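Local atomic coordinates of putative two-component sensor histidine kinase protein (Sinorhizobium meliloti, PDB entry 3HCY), a protein that probably acts as an ATP-dependent sensor histidine kinase with likely photoreceptor activity, this chain being a GAF domain of the longer protein. Residues E9-A14 with L127-Q132; G17-D22 with I123-T128; I26-E31 with R36-R41; E70-A75 with S84-G89. One frame throughout, in Å; residues are numbered along the deposited sequence.

Interaction 1 of 4, residues E9-A14 with L127-Q132; sequences EATLDA and LTIARQ
No ring or planar side chain takes part where Thr11 and Ala14 meet Ile129, so the only flat group in play belongs to the main chain: the carbonyl carbon of Ala14 lies 3.9 Å from Ile129 CD1. Everything else is methyl against methyl. Ile129 points toward helix 5-19 and works with both of its branches. Its short branch, CG2, meets Thr11 CG2 at 3.4 Å, the two side chains passing alongside with their ends running opposite ways. The longer branch carries CD1 further along the helix to Ala14 CB, 3.8 Å away. An extended chi2 of 169° gives CD1 this reach, while the methyl CG2 stays beside Thr11. Thr11 splits its two branches between two partners: OG1 turns back along its own helix to bond with the carbonyl of Val7, and that leaves CG2 to serve as the apolar face offered to Ile129. The polar end is therefore satisfied without help from the partner helix. All three touching residues are buried, and the second subunit closes in on them as well. Ala14 packs on Gln132 of that subunit and Ile129 on its Thr128, while Asp13 OD2 makes a salt bridge to Arg139 of the second subunit. One branched side chain of helix 120-146 thus spans two successive contact residues of helix 5-19, Thr11 and Ala14. This pairing of the first and last helices is typical of the GAF fold, and here the same pair contributes to a helical dimer interface.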
loop_
_atom_site.group_PDB
_atom_site.type_symbol
_atom_site.label_atom_id
_atom_site.label_comp_id
_atom_site.label_asym_id
_atom_site.label_seq_id
_atom_site.Cartn_x
_atom_site.Cartn_y
_atom_site.Cartn_z
ATOM N N GLU A 9 -5.882 -6.052 -7.805
ATOM C CA GLU A 9 -4.765 -6.680 -8.499
ATOM C C GLU A 9 -3.359 -6.069 -8.154
ATOM O O GLU A 9 -2.365 -6.832 -7.983
ATOM C CB GLU A 9 -4.998 -6.675 -10.020
ATOM C CG GLU A 9 -6.137 -7.525 -10.535
ATOM C CD GLU A 9 -6.244 -8.963 -9.925
ATOM O OE1 GLU A 9 -5.316 -9.837 -10.027
ATOM O OE2 GLU A 9 -7.320 -9.242 -9.330
ATOM N N ALA A 10 -3.292 -4.732 -8.041
ATOM C CA ALA A 10 -2.055 -4.028 -7.629
ATOM C C ALA A 10 -1.617 -4.496 -6.246
ATOM O O ALA A 10 -0.385 -4.614 -5.946
ATOM C CB ALA A 10 -2.268 -2.439 -7.618
ATOM N N THR A 11 -2.624 -4.720 -5.385
ATOM C CA THR A 11 -2.310 -5.074 -4.021
ATOM C C THR A 11 -1.736 -6.470 -4.035
ATOM O O THR A 11 -0.744 -6.766 -3.381
ATOM C CB THR A 11 -3.508 -5.070 -3.110
ATOM O OG1 THR A 11 -4.109 -3.780 -3.084
ATOM C CG2 THR A 11 -3.073 -5.384 -1.767
ATOM N N LEU A 12 -2.381 -7.331 -4.800
ATOM C CA LEU A 12 -1.937 -8.687 -4.938
ATOM C C LEU A 12 -0.500 -8.662 -5.537
ATOM O O LEU A 12 0.377 -9.463 -5.136
ATOM C CB LEU A 12 -2.959 -9.492 -5.796
ATOM C CG LEU A 12 -4.418 -9.755 -5.305
ATOM C CD1 LEU A 12 -5.292 -10.436 -6.358
ATOM C CD2 LEU A 12 -4.512 -10.498 -3.917
ATOM N N ASP A 13 -0.265 -7.740 -6.473
ATOM C CA ASP A 13 1.092 -7.539 -6.977
ATOM C C ASP A 13 2.055 -7.137 -5.852
ATOM O O ASP A 13 3.141 -7.726 -5.731
ATOM C CB ASP A 13 1.172 -6.489 -8.075
ATOM C CG ASP A 13 0.461 -6.896 -9.318
ATOM O OD1 ASP A 13 0.313 -8.076 -9.639
ATOM O OD2 ASP A 13 0.014 -6.010 -10.031
ATOM N N ALA A 14 1.656 -6.160 -5.043
ATOM C CA ALA A 14 2.535 -5.733 -3.973
ATOM C C ALA A 14 2.675 -6.882 -2.976
ATOM O O ALA A 14 3.753 -7.109 -2.497
ATOM C CB ALA A 14 2.031 -4.456 -3.276
ATOM N N LEU A 127 0.988 -5.321 7.189
ATOM C CA LEU A 127 0.197 -4.281 7.823
ATOM C C LEU A 127 0.165 -3.037 6.993
ATOM O O LEU A 127 -0.889 -2.395 6.818
ATOM C CB LEU A 127 0.791 -3.926 9.173
ATOM C CG LEU A 127 0.470 -4.975 10.226
ATOM C CD1 LEU A 127 1.442 -4.943 11.370
ATOM C CD2 LEU A 127 -0.977 -4.787 10.679
ATOM N N THR A 128 1.329 -2.681 6.477
ATOM C CA THR A 128 1.433 -1.454 5.703
ATOM C C THR A 128 0.507 -1.551 4.512
ATOM O O THR A 128 -0.288 -0.625 4.283
ATOM C CB THR A 128 2.875 -1.164 5.276
ATOM O OG1 THR A 128 3.695 -1.257 6.453
ATOM C CG2 THR A 128 2.990 0.235 4.659
ATOM N N ILE A 129 0.538 -2.709 3.840
ATOM C CA ILE A 129 -0.277 -2.881 2.675
ATOM C C ILE A 129 -1.774 -2.915 3.004
ATOM O O ILE A 129 -2.610 -2.345 2.269
ATOM C CB ILE A 129 0.153 -4.071 1.736
ATOM C CG1 ILE A 129 1.488 -3.842 1.101
ATOM C CG2 ILE A 129 -0.883 -4.602 0.726
ATOM C CD1 ILE A 129 1.914 -5.154 0.451
ATOM N N ALA A 130 -2.093 -3.550 4.131
ATOM C CA ALA A 130 -3.438 -3.597 4.657
ATOM C C ALA A 130 -3.964 -2.183 4.940
ATOM O O ALA A 130 -5.126 -1.890 4.623
ATOM C CB ALA A 130 -3.441 -4.437 5.879
ATOM N N ARG A 131 -3.143 -1.281 5.494
ATOM C CA ARG A 131 -3.627 0.115 5.661
ATOM C C ARG A 131 -3.951 0.685 4.311
ATOM O O ARG A 131 -4.971 1.368 4.136
ATOM C CB ARG A 131 -2.591 1.075 6.182
ATOM C CG ARG A 131 -1.890 0.732 7.445
ATOM C CD ARG A 131 -0.750 1.838 7.750
ATOM N NE ARG A 131 -0.086 1.584 9.044
ATOM C CZ ARG A 131 -0.508 2.049 10.216
ATOM N NH1 ARG A 131 -1.572 2.838 10.301
ATOM N NH2 ARG A 131 0.148 1.748 11.310
ATOM N N GLN A 132 -3.051 0.457 3.358
ATOM C CA GLN A 132 -3.209 1.125 2.107
ATOM C C GLN A 132 -4.453 0.637 1.335
ATOM O O GLN A 132 -5.110 1.433 0.588
ATOM C CB GLN A 132 -1.968 1.007 1.257
ATOM C CG GLN A 132 -2.018 2.006 0.116
ATOM C CD GLN A 132 -0.671 2.270 -0.504
ATOM O OE1 GLN A 132 0.369 2.020 0.115
ATOM N NE2 GLN A 132 -0.668 2.788 -1.749
#

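Interaction 2 of 4, residues G17-D22 with I123-T128; sequences GALNCD and IGMALT
Leu19 lays its two methyls over the flank of helix 120-146, one set against Met125 and the backbone N of Ala126, the other against Ala126 CB. CD2 approaches Met125 CB at 3.8 Å and lies 4.0 Å from Ala126 N. CD1, the other branch, reaches Ala126 CB, also at 4.0 Å. Although the Leu19 side chain leaves its backbone across the line to the partner helix, its forked end swings in to meet it. Met125 replies in the opposite sense, running past Leu19 toward the last turn of helix 5-19. The chain, extended through chi2, brings SD close to Ala18 O, and the bend at chi3 (-60°) folds CE in beside the same oxygen, 3.6 Å away. Ala18 CB stands further off from the sulfur, at 4.4 Å. Helix 5-19 ends here, with Asn20 leaving it at a positive phi of 36°. One turn beyond Met125's neighbour Gly124, Thr128 OG1 donates to Gly124 O at 2.6 Å, while Thr128 N reaches the same oxygen from the opposite face of its plane. Gly124 O is thus gripped twice by one residue, and the threonine hydroxyl spends its proton inside its own helix. Leu19 also rests on Thr110 of strand 104-112, and in the second subunit Arg131 lies against Ala18 and Thr128 against Met125. Chemically the contact rests on dispersion between aliphatic groups and a polarisable thioether, so the fit between these helices probably depends on shape, while polar ties come just after, where Asp22 bonds to Asp113 and Tyr111.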
loop_
_atom_site.group_PDB
_atom_site.type_symbol
_atom_site.label_atom_id
_atom_site.label_comp_id
_atom_site.label_asym_id
_atom_site.label_seq_id
_atom_site.Cartn_x
_atom_site.Cartn_y
_atom_site.Cartn_z
ATOM N N GLY A 17 5.414 -9.325 -4.317
ATOM C CA GLY A 17 6.699 -8.735 -4.357
ATOM C C GLY A 17 7.253 -8.411 -2.993
ATOM O O GLY A 17 8.443 -8.609 -2.752
ATOM N N ALA A 18 6.425 -7.897 -2.087
ATOM C CA ALA A 18 6.900 -7.586 -0.720
ATOM C C ALA A 18 7.020 -8.815 0.227
ATOM O O ALA A 18 7.852 -8.814 1.143
ATOM C CB ALA A 18 6.076 -6.467 -0.081
ATOM N N LEU A 19 6.224 -9.855 0.016
ATOM C CA LEU A 19 6.154 -10.915 1.023
ATOM C C LEU A 19 6.446 -12.301 0.520
ATOM O O LEU A 19 6.424 -13.243 1.343
ATOM C CB LEU A 19 4.794 -10.988 1.716
ATOM C CG LEU A 19 4.158 -9.734 2.315
ATOM C CD1 LEU A 19 2.674 -9.990 2.621
ATOM C CD2 LEU A 19 4.925 -9.253 3.575
ATOM N N ASN A 20 6.736 -12.506 -0.759
ATOM C CA ASN A 20 7.125 -13.889 -1.107
ATOM C C ASN A 20 6.388 -15.100 -0.334
ATOM O O ASN A 20 7.018 -15.989 0.278
ATOM C CB ASN A 20 8.643 -14.068 -0.947
ATOM C CG ASN A 20 9.094 -15.435 -1.438
ATOM O OD1 ASN A 20 8.285 -16.386 -1.552
ATOM N ND2 ASN A 20 10.388 -15.522 -1.826
ATOM N N CYS A 21 5.054 -15.098 -0.370
ATOM C CA CYS A 21 4.234 -16.177 0.113
ATOM C C CYS A 21 3.735 -16.881 -1.140
ATOM O O CYS A 21 4.085 -16.493 -2.251
ATOM C CB CYS A 21 3.070 -15.605 0.938
ATOM S SG CYS A 21 2.160 -14.190 0.128
ATOM N N ASP A 22 2.899 -17.892 -0.963
ATOM C CA ASP A 22 2.578 -18.815 -2.028
ATOM C C ASP A 22 1.320 -18.500 -2.830
ATOM O O ASP A 22 1.204 -18.890 -4.006
ATOM C CB ASP A 22 2.478 -20.200 -1.399
ATOM C CG ASP A 22 3.812 -20.710 -0.990
ATOM O OD1 ASP A 22 4.851 -20.165 -1.419
ATOM O OD2 ASP A 22 3.800 -21.687 -0.207
ATOM N N ILE A 123 5.495 -9.086 8.647
ATOM C CA ILE A 123 4.284 -8.598 9.319
ATOM C C ILE A 123 4.138 -7.063 9.111
ATOM O O ILE A 123 3.085 -6.549 8.672
ATOM C CB ILE A 123 4.303 -9.014 10.841
ATOM C CG1 ILE A 123 4.174 -10.561 10.947
ATOM C CG2 ILE A 123 3.211 -8.276 11.627
ATOM C CD1 ILE A 123 4.639 -11.241 12.244
ATOM N N GLY A 124 5.216 -6.333 9.377
ATOM C CA GLY A 124 5.211 -4.892 9.185
ATOM C C GLY A 124 4.915 -4.516 7.746
ATOM O O GLY A 124 4.111 -3.637 7.468
ATOM N N MET A 125 5.591 -5.167 6.815
ATOM C CA MET A 125 5.290 -4.918 5.432
ATOM C C MET A 125 3.768 -5.147 5.186
ATOM O O MET A 125 3.113 -4.248 4.655
ATOM C CB MET A 125 6.202 -5.759 4.541
ATOM C CG MET A 125 7.571 -5.122 4.403
ATOM S SD MET A 125 8.710 -6.084 3.415
ATOM C CE MET A 125 8.753 -7.599 4.389
ATOM N N ALA A 126 3.218 -6.287 5.652
ATOM C CA ALA A 126 1.816 -6.710 5.386
ATOM C C ALA A 126 0.755 -5.727 5.935
ATOM O O ALA A 126 -0.241 -5.348 5.232
ATOM C CB ALA A 126 1.585 -8.064 5.989
ATOM N N LEU A 127 0.988 -5.321 7.189
ATOM C CA LEU A 127 0.197 -4.281 7.823
ATOM C C LEU A 127 0.165 -3.037 6.993
ATOM O O LEU A 127 -0.889 -2.395 6.818
ATOM C CB LEU A 127 0.791 -3.926 9.173
ATOM C CG LEU A 127 0.470 -4.975 10.226
ATOM C CD1 LEU A 127 1.442 -4.943 11.370
ATOM C CD2 LEU A 127 -0.977 -4.787 10.679
ATOM N N THR A 128 1.329 -2.681 6.477
ATOM C CA THR A 128 1.433 -1.454 5.703
ATOM C C THR A 128 0.507 -1.551 4.512
ATOM O O THR A 128 -0.288 -0.625 4.283
ATOM C CB THR A 128 2.875 -1.164 5.276
ATOM O OG1 THR A 128 3.695 -1.257 6.453
ATOM C CG2 THR A 128 2.990 0.235 4.659
#

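Interaction 3 of 4, residues I26-E31 with R36-R41; sequences ILLFDE and RFVAAR
Leu27 and Phe37 form the tight part: Leu27 CD2 sits over the centre of the Phe37 ring, 3.4 Å from its centroid and 12° off the normal, a CH-pi contact. The two side chains run in step on the face of the sheet where Phe37 also meets Tyr47 and Tyr111. In the main chain Leu28 and Arg36 exchange two bonds, and Val38 N donates to Ile26 O (3.0 Å) while Ile26 N donates to Ala39 O (2.9 Å). Val38 and Ala39 thus both face Ile26, a classic beta bulge in the antiparallel hairpin of strands 23-29 and 35-41 at the edge of the GAF sheet. Val38 sets CG1 3.9 Å from Leu28 CB and CG2 3.9 Å from Ile26 CG2; on the opposite face, that of Ile26 and Leu28, Tyr8 of helix 5-19 touches Leu28 and Val38. Packing is looser toward the hairpin's turn, where the solvent-exposed Arg36 bends at chi2 and its NE reaches Asp30 OD2 at 2.8 Å. The hydrogen bond within this salt bridge is bent (130° at the hydrogen) and uses the anti lone pair of OD2, with the carboxylate and guanidinium planes 46° apart; Asp30 OD1 turns to Thr34 N.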
loop_
_atom_site.group_PDB
_atom_site.type_symbol
_atom_site.label_atom_id
_atom_site.label_comp_id
_atom_site.label_asym_id
_atom_site.label_seq_id
_atom_site.Cartn_x
_atom_site.Cartn_y
_atom_site.Cartn_z
ATOM N N ILE A 26 -8.080 -11.277 -1.021
ATOM C CA ILE A 26 -8.743 -10.168 -0.294
ATOM C C ILE A 26 -10.204 -10.538 -0.104
ATOM O O ILE A 26 -10.844 -11.019 -1.049
ATOM C CB ILE A 26 -8.646 -8.784 -1.036
ATOM C CG1 ILE A 26 -7.160 -8.453 -1.364
ATOM C CG2 ILE A 26 -9.336 -7.683 -0.205
ATOM C CD1 ILE A 26 -6.841 -7.528 -2.571
ATOM N N LEU A 27 -10.732 -10.334 1.105
ATOM C CA LEU A 27 -12.138 -10.594 1.348
ATOM C C LEU A 27 -12.739 -9.366 2.036
ATOM O O LEU A 27 -12.102 -8.684 2.846
ATOM C CB LEU A 27 -12.354 -11.895 2.181
ATOM C CG LEU A 27 -11.672 -13.237 1.788
ATOM C CD1 LEU A 27 -10.117 -13.208 1.995
ATOM C CD2 LEU A 27 -12.224 -14.472 2.484
ATOM N N LEU A 28 -14.003 -9.123 1.740
ATOM C CA LEU A 28 -14.721 -7.978 2.297
ATOM C C LEU A 28 -16.098 -8.412 2.833
ATOM O O LEU A 28 -16.660 -9.405 2.383
ATOM C CB LEU A 28 -14.874 -6.881 1.197
ATOM C CG LEU A 28 -13.600 -6.087 0.835
ATOM C CD1 LEU A 28 -13.934 -5.011 -0.114
ATOM C CD2 LEU A 28 -12.963 -5.507 2.075
ATOM N N PHE A 29 -16.628 -7.702 3.819
ATOM C CA PHE A 29 -17.980 -7.989 4.277
ATOM C C PHE A 29 -18.979 -7.644 3.239
ATOM O O PHE A 29 -18.748 -6.744 2.431
ATOM C CB PHE A 29 -18.353 -7.222 5.524
ATOM C CG PHE A 29 -17.814 -7.848 6.755
ATOM C CD1 PHE A 29 -18.101 -9.178 7.037
ATOM C CD2 PHE A 29 -16.997 -7.140 7.612
ATOM C CE1 PHE A 29 -17.591 -9.774 8.136
ATOM C CE2 PHE A 29 -16.506 -7.728 8.706
ATOM C CZ PHE A 29 -16.792 -9.057 8.972
ATOM N N ASP A 30 -20.083 -8.388 3.272
ATOM C CA ASP A 30 -21.195 -8.192 2.389
ATOM C C ASP A 30 -22.355 -7.785 3.276
ATOM O O ASP A 30 -22.233 -7.758 4.494
ATOM C CB ASP A 30 -21.450 -9.475 1.568
ATOM C CG ASP A 30 -22.254 -10.476 2.297
ATOM O OD1 ASP A 30 -22.759 -10.125 3.371
ATOM O OD2 ASP A 30 -22.381 -11.616 1.813
ATOM N N GLU A 31 -23.478 -7.454 2.681
ATOM C CA GLU A 31 -24.549 -6.888 3.440
ATOM C C GLU A 31 -25.162 -7.863 4.393
ATOM O O GLU A 31 -25.828 -7.421 5.309
ATOM C CB GLU A 31 -25.625 -6.331 2.531
ATOM C CG GLU A 31 -25.243 -4.981 1.886
ATOM C CD GLU A 31 -25.330 -3.787 2.833
ATOM O OE1 GLU A 31 -26.143 -3.805 3.804
ATOM O OE2 GLU A 31 -24.624 -2.790 2.587
ATOM N N ARG A 36 -16.462 -12.307 2.071
ATOM C CA ARG A 36 -16.498 -12.747 0.680
ATOM C C ARG A 36 -15.227 -12.386 -0.085
ATOM O O ARG A 36 -14.845 -11.214 -0.140
ATOM C CB ARG A 36 -17.643 -12.042 -0.046
ATOM C CG ARG A 36 -18.967 -12.397 0.483
ATOM C CD ARG A 36 -20.010 -12.618 -0.601
ATOM N NE ARG A 36 -21.165 -13.348 -0.042
ATOM C CZ ARG A 36 -21.199 -14.658 0.178
ATOM N NH1 ARG A 36 -20.152 -15.381 -0.118
ATOM N NH2 ARG A 36 -22.274 -15.254 0.687
ATOM N N PHE A 37 -14.619 -13.366 -0.732
ATOM C CA PHE A 37 -13.526 -13.089 -1.672
ATOM C C PHE A 37 -13.963 -12.043 -2.677
ATOM O O PHE A 37 -15.110 -12.074 -3.021
ATOM C CB PHE A 37 -13.077 -14.373 -2.365
ATOM C CG PHE A 37 -12.503 -15.378 -1.392
ATOM C CD1 PHE A 37 -11.137 -15.388 -1.114
ATOM C CD2 PHE A 37 -13.326 -16.232 -0.701
ATOM C CE1 PHE A 37 -10.594 -16.279 -0.196
ATOM C CE2 PHE A 37 -12.816 -17.115 0.217
ATOM C CZ PHE A 37 -11.436 -17.152 0.481
ATOM N N VAL A 38 -13.083 -11.070 -2.981
ATOM C CA VAL A 38 -13.212 -10.084 -4.042
ATOM C C VAL A 38 -12.000 -10.163 -4.981
ATOM O O VAL A 38 -11.978 -9.573 -6.077
ATOM C CB VAL A 38 -13.270 -8.639 -3.468
ATOM C CG1 VAL A 38 -14.206 -8.551 -2.208
ATOM C CG2 VAL A 38 -11.856 -8.100 -3.155
ATOM N N ALA A 39 -10.970 -10.903 -4.563
ATOM C CA ALA A 39 -9.782 -11.107 -5.409
ATOM C C ALA A 39 -8.883 -12.151 -4.817
ATOM O O ALA A 39 -8.901 -12.335 -3.581
ATOM C CB ALA A 39 -8.982 -9.768 -5.592
ATOM N N ALA A 40 -8.077 -12.809 -5.669
ATOM C CA ALA A 40 -7.245 -13.919 -5.190
ATOM C C ALA A 40 -6.247 -14.435 -6.189
ATOM O O ALA A 40 -6.464 -14.345 -7.379
ATOM C CB ALA A 40 -8.141 -15.075 -4.696
ATOM N N ARG A 41 -5.122 -14.958 -5.706
ATOM C CA ARG A 41 -4.360 -15.948 -6.475
ATOM C C ARG A 41 -3.566 -16.875 -5.612
ATOM O O ARG A 41 -3.272 -16.504 -4.513
ATOM C CB ARG A 41 -3.384 -15.247 -7.402
ATOM C CG ARG A 41 -2.664 -14.048 -6.933
ATOM C CD ARG A 41 -2.574 -13.071 -8.178
ATOM N NE ARG A 41 -1.624 -11.937 -8.078
ATOM C CZ ARG A 41 -1.745 -10.742 -8.670
ATOM N NH1 ARG A 41 -2.808 -10.396 -9.374
ATOM N NH2 ARG A 41 -0.795 -9.852 -8.480
#

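Interaction 4 of 4, residues E70-A75 with S84-G89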
loop_
_atom_site.group_PDB
_atom_site.type_symbol
_atom_site.label_atom_id
_atom_site.label_comp_id
_atom_site.label_asym_id
_atom_site.label_seq_id
_atom_site.Cartn_x
_atom_site.Cartn_y
_atom_site.Cartn_z
ATOM N N GLU A 70 0.831 -20.931 11.824
ATOM C CA GLU A 70 2.115 -21.355 11.291
ATOM C C GLU A 70 2.078 -22.751 10.728
ATOM O O GLU A 70 2.797 -23.051 9.776
ATOM C CB GLU A 70 3.172 -21.266 12.385
ATOM C CG GLU A 70 3.414 -19.833 12.769
ATOM C CD GLU A 70 4.388 -19.696 13.887
ATOM O OE1 GLU A 70 4.738 -20.759 14.502
ATOM O OE2 GLU A 70 4.785 -18.523 14.152
ATOM N N ASN A 71 1.279 -23.605 11.367
ATOM C CA ASN A 71 1.003 -24.949 10.882
ATOM C C ASN A 71 -0.438 -25.204 11.097
ATOM O O ASN A 71 -0.918 -25.052 12.224
ATOM C CB ASN A 71 1.772 -25.964 11.669
ATOM C CG ASN A 71 1.912 -27.249 10.943
ATOM O OD1 ASN A 71 0.928 -27.815 10.445
ATOM N ND2 ASN A 71 3.146 -27.746 10.877
ATOM N N VAL A 72 -1.120 -25.591 10.026
ATOM C CA VAL A 72 -2.552 -25.809 10.093
ATOM C C VAL A 72 -2.817 -26.915 11.070
ATOM O O VAL A 72 -3.802 -26.847 11.833
ATOM C CB VAL A 72 -3.207 -26.319 8.802
ATOM C CG1 VAL A 72 -4.679 -25.940 8.815
ATOM C CG2 VAL A 72 -2.560 -25.788 7.614
ATOM N N ASP A 73 -1.970 -27.942 11.024
ATOM C CA ASP A 73 -2.197 -29.124 11.816
ATOM C C ASP A 73 -2.213 -28.797 13.256
ATOM O O ASP A 73 -2.834 -29.484 14.029
ATOM C CB ASP A 73 -1.124 -30.156 11.560
ATOM C CG ASP A 73 -1.208 -30.726 10.150
ATOM O OD1 ASP A 73 -2.361 -30.973 9.697
ATOM O OD2 ASP A 73 -0.128 -30.920 9.504
ATOM N N ASP A 74 -1.547 -27.726 13.623
ATOM C CA ASP A 74 -1.527 -27.323 14.994
ATOM C C ASP A 74 -2.547 -26.207 15.325
ATOM O O ASP A 74 -2.556 -25.733 16.436
ATOM C CB ASP A 74 -0.073 -26.983 15.365
ATOM C CG ASP A 74 0.900 -28.209 15.162
ATOM O OD1 ASP A 74 0.539 -29.390 15.450
ATOM O OD2 ASP A 74 2.045 -27.993 14.705
ATOM N N ALA A 75 -3.448 -25.838 14.409
ATOM C CA ALA A 75 -4.445 -24.782 14.669
ATOM C C ALA A 75 -5.752 -25.264 15.341
ATOM O O ALA A 75 -6.015 -26.465 15.456
ATOM C CB ALA A 75 -4.774 -24.040 13.376
ATOM N N SER A 84 -10.789 -28.239 4.692
ATOM C CA SER A 84 -10.892 -27.356 3.539
ATOM C C SER A 84 -9.553 -26.734 3.210
ATOM O O SER A 84 -9.179 -26.659 2.045
ATOM C CB SER A 84 -11.939 -26.280 3.760
ATOM O OG SER A 84 -13.116 -26.614 3.049
ATOM N N ILE A 85 -8.823 -26.317 4.241
ATOM C CA ILE A 85 -7.529 -25.681 4.014
ATOM C C ILE A 85 -6.537 -26.719 3.444
ATOM O O ILE A 85 -6.021 -26.559 2.354
ATOM C CB ILE A 85 -6.951 -25.119 5.301
ATOM C CG1 ILE A 85 -7.653 -23.808 5.657
ATOM C CG2 ILE A 85 -5.390 -24.994 5.163
ATOM C CD1 ILE A 85 -7.798 -23.615 7.166
ATOM N N VAL A 86 -6.305 -27.797 4.190
ATOM C CA VAL A 86 -5.340 -28.771 3.786
ATOM C C VAL A 86 -5.700 -29.358 2.410
ATOM O O VAL A 86 -4.857 -29.456 1.542
ATOM C CB VAL A 86 -5.017 -29.850 4.932
ATOM C CG1 VAL A 86 -4.125 -30.876 4.432
ATOM C CG2 VAL A 86 -4.566 -29.204 6.219
ATOM N N GLY A 87 -6.953 -29.646 2.145
ATOM C CA GLY A 87 -7.268 -30.175 0.833
ATOM C C GLY A 87 -6.977 -29.220 -0.293
ATOM O O GLY A 87 -6.745 -29.651 -1.443
ATOM N N GLU A 88 -7.011 -27.927 0.026
ATOM C CA GLU A 88 -6.586 -26.892 -0.928
ATOM C C GLU A 88 -5.092 -26.918 -1.122
ATOM O O GLU A 88 -4.577 -26.409 -2.112
ATOM C CB GLU A 88 -7.020 -25.493 -0.448
ATOM C CG GLU A 88 -6.629 -24.276 -1.348
ATOM C CD GLU A 88 -7.232 -24.308 -2.733
ATOM O OE1 GLU A 88 -8.275 -24.946 -2.873
ATOM O OE2 GLU A 88 -6.660 -23.716 -3.683
ATOM N N GLY A 89 -4.381 -27.531 -0.188
ATOM C CA GLY A 89 -2.936 -27.618 -0.288
ATOM C C GLY A 89 -2.183 -26.594 0.543
ATOM O O GLY A 89 -0.983 -26.463 0.340
#
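Val72 straddles the short branch of Ile85: its two methyls, CG1 and CG2, each lie 3.8 Å from Ile85 CG2, so that branch is caught in the fork of the valine. The side chains meet aslant rather than end on. Ile85 CG2 stands anti to its own backbone N, which turns this methyl toward the loop at 70-75. Val86, one residue further along helix 79-88, comes in at another slant and sets CG2 4.1 Å from Val72 CB and about as far from both of its methyls. Val72 is thus gripped by two successive helix residues, one buried (Ile85) and one exposed (Val86). The loop that presents it is itself pinned. Asn71 OD1 accepts from Asp73 N at 3.0 Å, an Asx turn, and Ala75 N bonds to Val72 O at 2.8 Å. Further ties come from outside the pair: Lys82 NZ bonds to Asp73 O, Phe77 and Tyr47 pack on Ile85, and Glu88 bridges to Arg23. The helix stops just after the contact at Gly89, whose positive phi (99°) and bonds back into the last turn make a Schellman motif. An Asx-turn loop folded back on a short, Schellman-capped helix forms part of the connection between strands 67-69 and 92-99, the kind of loop-and-helix segment that flanks the sheet in GAF domains.

How the interactions relate
All four contacts belong to one GAF domain, built on an antiparallel sheet of strand order 2-1-5-4-3. Interactions 1 and 2 are successive steps of the same pairing between helices 5-19 and 120-146, their centres 8 Å apart, and both touch the second subunit. Because those helices come from the two ends of the domain, interactions 3 and 4 are nested inside the chain they close, one after the other. Interaction 3, centred 14 Å from interaction 1, is joined to it through Arg41, which makes salt bridges to Glu9 and Asp13. Interaction 4 lies across the chain's centre from interaction 1, about 24 Å between centres, away from the dimer partner.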